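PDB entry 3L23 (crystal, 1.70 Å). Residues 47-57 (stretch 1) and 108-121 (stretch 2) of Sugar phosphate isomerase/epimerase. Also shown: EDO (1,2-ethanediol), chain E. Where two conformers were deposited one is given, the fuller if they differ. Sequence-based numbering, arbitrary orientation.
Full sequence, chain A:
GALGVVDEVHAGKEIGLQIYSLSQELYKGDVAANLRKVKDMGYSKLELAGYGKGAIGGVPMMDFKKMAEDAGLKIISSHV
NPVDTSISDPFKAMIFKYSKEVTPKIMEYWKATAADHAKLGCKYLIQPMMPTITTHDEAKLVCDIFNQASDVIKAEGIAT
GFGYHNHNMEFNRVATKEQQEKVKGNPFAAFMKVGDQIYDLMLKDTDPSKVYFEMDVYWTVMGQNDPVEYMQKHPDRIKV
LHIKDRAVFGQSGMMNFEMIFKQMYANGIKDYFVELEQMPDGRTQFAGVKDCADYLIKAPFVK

Stretch 1 (47-57) ELAGYGKGAIG
Stretch 2 (108-121) EYWKATAADHAKLG

A short β-hairpin rests on one side of a helix, burying 322 Å² in total, and one tyrosine, Tyr51, supplies most of stretch 1's share. Stretch 2 enters already helical, and after the helix comes a Schellman motif, where Gly121, at phi 72°, turns back so that its N lies 3.0 Å from Ala118 O.

Stretch 1 enters as a strand. Glu47 (chi1 t) does not reach the helix, but Leu48 (m, t) points toward it and sets CD1 4.0 Å from CD1 of Leu120 (m, t), an apolar contact at the helix's C-terminal end. Gly50, at 82/14, occupies a backbone conformation in which a CB would jam against the preceding carbonyl O.

Tyr51 follows at -64/137, with chi1 t and chi2 84°; its CA-to-CB bond points toward the helix. Its OH donates a very short 2.5 Å hydrogen bond to OD2 of Asp116 (chi1 -85°), which lies at the ring edge. One ring face receives the edge of His117 (m, chi2 79°), centroids 4.6 Å apart and planes at 66°. That imidazole is fixed by ND1 donating to Thr113 O at 2.8 Å, while Thr113 (m) brings CG2 to 3.6 Å from Tyr51 CE2. A water links Tyr51 O (3.1 Å) to Tyr109 OH (2.7 Å), and ethanediol O1 donates to Thr113 OG1 at 3.1 Å.

The type I' turn from Gly52 to Ala55 is closed by Gly52 N to Ala55 O at 2.8 Å and Ala55 N to Gly52 O at 3.0 Å. Lys53 (46/54) points away from the helix; Gly54 (71/16), whose positive phi favours glycine, marks the register, its CA 6.6 Å from Asp116 CA. Ala55 points away and Ile56 (m, t) toward, its CD1 4.2 Å from Leu120 CD1. Leu120 thus meets both branched aliphatics, Leu48 and Ile56.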

# COMPACT_ATOMS: atom_id res chain seq x y z
N GLU A 47 3.18 -3.98 -7.55
CA GLU A 47 3.18 -2.74 -6.81
C GLU A 47 4.60 -2.58 -6.28
O GLU A 47 5.15 -3.50 -5.62
CB GLU A 47 2.21 -2.79 -5.67
CG GLU A 47 2.13 -1.46 -4.88
CD GLU A 47 1.06 -1.58 -3.83
OE1 GLU A 47 1.27 -2.37 -2.87
OE2 GLU A 47 0.00 -0.91 -3.98
N LEU A 48 5.20 -1.44 -6.61
CA LEU A 48 6.59 -1.15 -6.25
C LEU A 48 6.74 -0.77 -4.77
O LEU A 48 5.77 -0.38 -4.11
CB LEU A 48 7.11 0.00 -7.11
CG LEU A 48 6.96 -0.08 -8.61
CD1 LEU A 48 7.50 1.21 -9.27
CD2 LEU A 48 7.68 -1.34 -9.15
N ALA A 49 7.96 -0.93 -4.29
CA ALA A 49 8.42 -0.35 -3.04
C ALA A 49 9.81 0.09 -3.35
O ALA A 49 10.42 -0.38 -4.32
CB ALA A 49 8.43 -1.36 -1.93
N GLY A 50 10.33 1.01 -2.56
CA GLY A 50 11.74 1.38 -2.72
C GLY A 50 12.04 2.39 -3.82
O GLY A 50 13.21 2.55 -4.20
N TYR A 51 11.01 3.06 -4.33
CA TYR A 51 11.23 4.18 -5.23
C TYR A 51 11.97 5.33 -4.49
O TYR A 51 11.65 5.66 -3.35
CB TYR A 51 9.93 4.73 -5.81
CG TYR A 51 10.11 6.13 -6.36
CD1 TYR A 51 10.60 6.34 -7.65
CD2 TYR A 51 9.83 7.26 -5.58
CE1 TYR A 51 10.82 7.63 -8.14
CE2 TYR A 51 10.04 8.55 -6.07
CZ TYR A 51 10.52 8.72 -7.35
OH TYR A 51 10.74 9.97 -7.87
N GLY A 52 12.94 5.93 -5.15
CA GLY A 52 13.52 7.17 -4.68
C GLY A 52 14.42 7.78 -5.73
O GLY A 52 15.23 7.08 -6.29
N LYS A 53 14.30 9.08 -5.95
CA LYS A 53 15.15 9.81 -6.85
C LYS A 53 15.36 9.10 -8.21
O LYS A 53 16.47 8.88 -8.64
CB LYS A 53 16.48 10.07 -6.13
CG LYS A 53 16.29 10.77 -4.76
CD LYS A 53 17.61 11.10 -4.05
CE LYS A 53 17.35 12.07 -2.88
NZ LYS A 53 18.58 12.77 -2.40
N GLY A 54 14.26 8.77 -8.88
CA GLY A 54 14.30 8.17 -10.20
C GLY A 54 14.81 6.75 -10.27
O GLY A 54 15.16 6.29 -11.37
N ALA A 55 14.86 6.06 -9.12
CA ALA A 55 15.31 4.66 -9.04
C ALA A 55 14.32 3.84 -8.22
O ALA A 55 13.50 4.40 -7.48
CB ALA A 55 16.72 4.59 -8.42
N ILE A 56 14.33 2.51 -8.45
CA ILE A 56 13.52 1.53 -7.73
C ILE A 56 14.49 0.55 -7.15
O ILE A 56 15.17 -0.19 -7.88
CB ILE A 56 12.52 0.79 -8.69
CG1 ILE A 56 11.58 1.82 -9.35
CG2 ILE A 56 11.72 -0.38 -7.97
CD1 ILE A 56 10.82 1.33 -10.54
N GLY A 57 14.62 0.54 -5.82
CA GLY A 57 15.61 -0.33 -5.18
C GLY A 57 17.03 -0.12 -5.69
O GLY A 57 17.80 -1.08 -5.76
N GLU A 108 6.30 19.46 -2.62
CA GLU A 108 7.47 19.33 -3.49
C GLU A 108 7.81 17.86 -3.75
O GLU A 108 8.14 17.46 -4.88
CB GLU A 108 8.65 20.09 -2.87
CG GLU A 108 10.01 19.94 -3.56
CD GLU A 108 11.10 20.83 -2.95
OE1 GLU A 108 10.79 21.75 -2.15
OE2 GLU A 108 12.28 20.63 -3.29
N TYR A 109 7.73 17.05 -2.70
CA TYR A 109 7.93 15.62 -2.82
C TYR A 109 6.90 15.03 -3.74
O TYR A 109 7.23 14.25 -4.64
CB TYR A 109 7.82 14.92 -1.46
CG TYR A 109 7.95 13.44 -1.59
CD1 TYR A 109 9.19 12.82 -1.60
CD2 TYR A 109 6.83 12.65 -1.76
CE1 TYR A 109 9.32 11.48 -1.78
CE2 TYR A 109 6.96 11.33 -1.92
CZ TYR A 109 8.20 10.74 -1.91
OH TYR A 109 8.26 9.37 -2.13
N TRP A 110 5.63 15.35 -3.52
CA TRP A 110 4.58 14.74 -4.32
C TRP A 110 4.69 15.13 -5.81
O TRP A 110 4.49 14.29 -6.68
CB TRP A 110 3.17 15.04 -3.77
CG TRP A 110 2.88 14.21 -2.56
CD1 TRP A 110 2.62 14.66 -1.32
CD2 TRP A 110 2.87 12.77 -2.48
NE1 TRP A 110 2.45 13.61 -0.45
CE2 TRP A 110 2.59 12.43 -1.14
CE3 TRP A 110 3.06 11.75 -3.43
CZ2 TRP A 110 2.47 11.11 -0.73
CZ3 TRP A 110 2.97 10.45 -3.02
CH2 TRP A 110 2.68 10.14 -1.67
N LYS A 111 5.01 16.39 -6.08
CA LYS A 111 5.17 16.83 -7.47
C LYS A 111 6.25 16.00 -8.21
O LYS A 111 5.98 15.43 -9.27
CB LYS A 111 5.50 18.32 -7.56
CG LYS A 111 5.66 18.79 -9.01
CD LYS A 111 5.63 20.28 -9.13
CE LYS A 111 5.81 20.73 -10.62
NZ LYS A 111 6.00 22.15 -10.66
N ALA A 112 7.44 15.93 -7.63
CA ALA A 112 8.57 15.19 -8.23
C ALA A 112 8.28 13.70 -8.34
O ALA A 112 8.57 13.08 -9.36
CB ALA A 112 9.81 15.41 -7.42
N THR A 113 7.73 13.12 -7.29
CA THR A 113 7.41 11.70 -7.26
C THR A 113 6.30 11.33 -8.25
O THR A 113 6.42 10.34 -8.98
CB THR A 113 7.06 11.31 -5.82
OG1 THR A 113 8.18 11.67 -5.00
CG2 THR A 113 6.72 9.80 -5.68
N ALA A 114 5.24 12.12 -8.31
CA ALA A 114 4.13 11.88 -9.22
C ALA A 114 4.58 12.02 -10.69
O ALA A 114 4.19 11.21 -11.54
CB ALA A 114 2.95 12.82 -8.92
N ALA A 115 5.43 13.02 -10.97
CA ALA A 115 5.99 13.20 -12.30
C ALA A 115 6.74 11.95 -12.75
O ALA A 115 6.53 11.48 -13.87
CB ALA A 115 6.90 14.44 -12.36
N ASP A 116 7.55 11.38 -11.85
CA ASP A 116 8.27 10.13 -12.12
C ASP A 116 7.33 8.97 -12.36
O ASP A 116 7.54 8.18 -13.27
CB ASP A 116 9.27 9.79 -10.98
CG ASP A 116 10.63 10.49 -11.13
OD1 ASP A 116 10.90 11.14 -12.16
OD2 ASP A 116 11.47 10.35 -10.21
N HIS A 117 6.30 8.86 -11.54
CA HIS A 117 5.36 7.73 -11.67
C HIS A 117 4.46 7.85 -12.90
O HIS A 117 4.05 6.81 -13.43
CB HIS A 117 4.59 7.51 -10.39
CG HIS A 117 5.43 6.88 -9.33
ND1 HIS A 117 6.34 7.60 -8.58
CD2 HIS A 117 5.54 5.60 -8.92
CE1 HIS A 117 6.96 6.79 -7.75
NE2 HIS A 117 6.50 5.56 -7.94
N ALA A 118 4.21 9.07 -13.38
CA ALA A 118 3.53 9.27 -14.65
C ALA A 118 4.43 8.71 -15.76
O ALA A 118 3.96 8.02 -16.66
CB ALA A 118 3.21 10.75 -14.89
N LYS A 119 5.72 9.00 -15.71
CA LYS A 119 6.64 8.44 -16.70
C LYS A 119 6.70 6.93 -16.63
O LYS A 119 6.89 6.28 -17.66
CB LYS A 119 8.03 9.03 -16.55
CG LYS A 119 8.12 10.48 -16.91
N LEU A 120 6.54 6.36 -15.43
CA LEU A 120 6.50 4.91 -15.26
C LEU A 120 5.16 4.28 -15.73
O LEU A 120 5.07 3.05 -15.82
CB LEU A 120 6.75 4.51 -13.80
CG LEU A 120 8.14 4.58 -13.20
CD1 LEU A 120 8.12 4.38 -11.67
CD2 LEU A 120 9.07 3.55 -13.90
N GLY A 121 4.14 5.09 -16.00
CA GLY A 121 2.82 4.58 -16.42
C GLY A 121 2.05 3.91 -15.30
O GLY A 121 1.14 3.11 -15.55
C1 EDO E . 11.91 12.18 -4.29
O1 EDO E . 11.17 12.39 -5.48
C2 EDO E . 12.02 10.68 -4.11
O2 EDO E . 13.15 10.31 -3.33
O HOH W 1 10.80 8.42 -2.23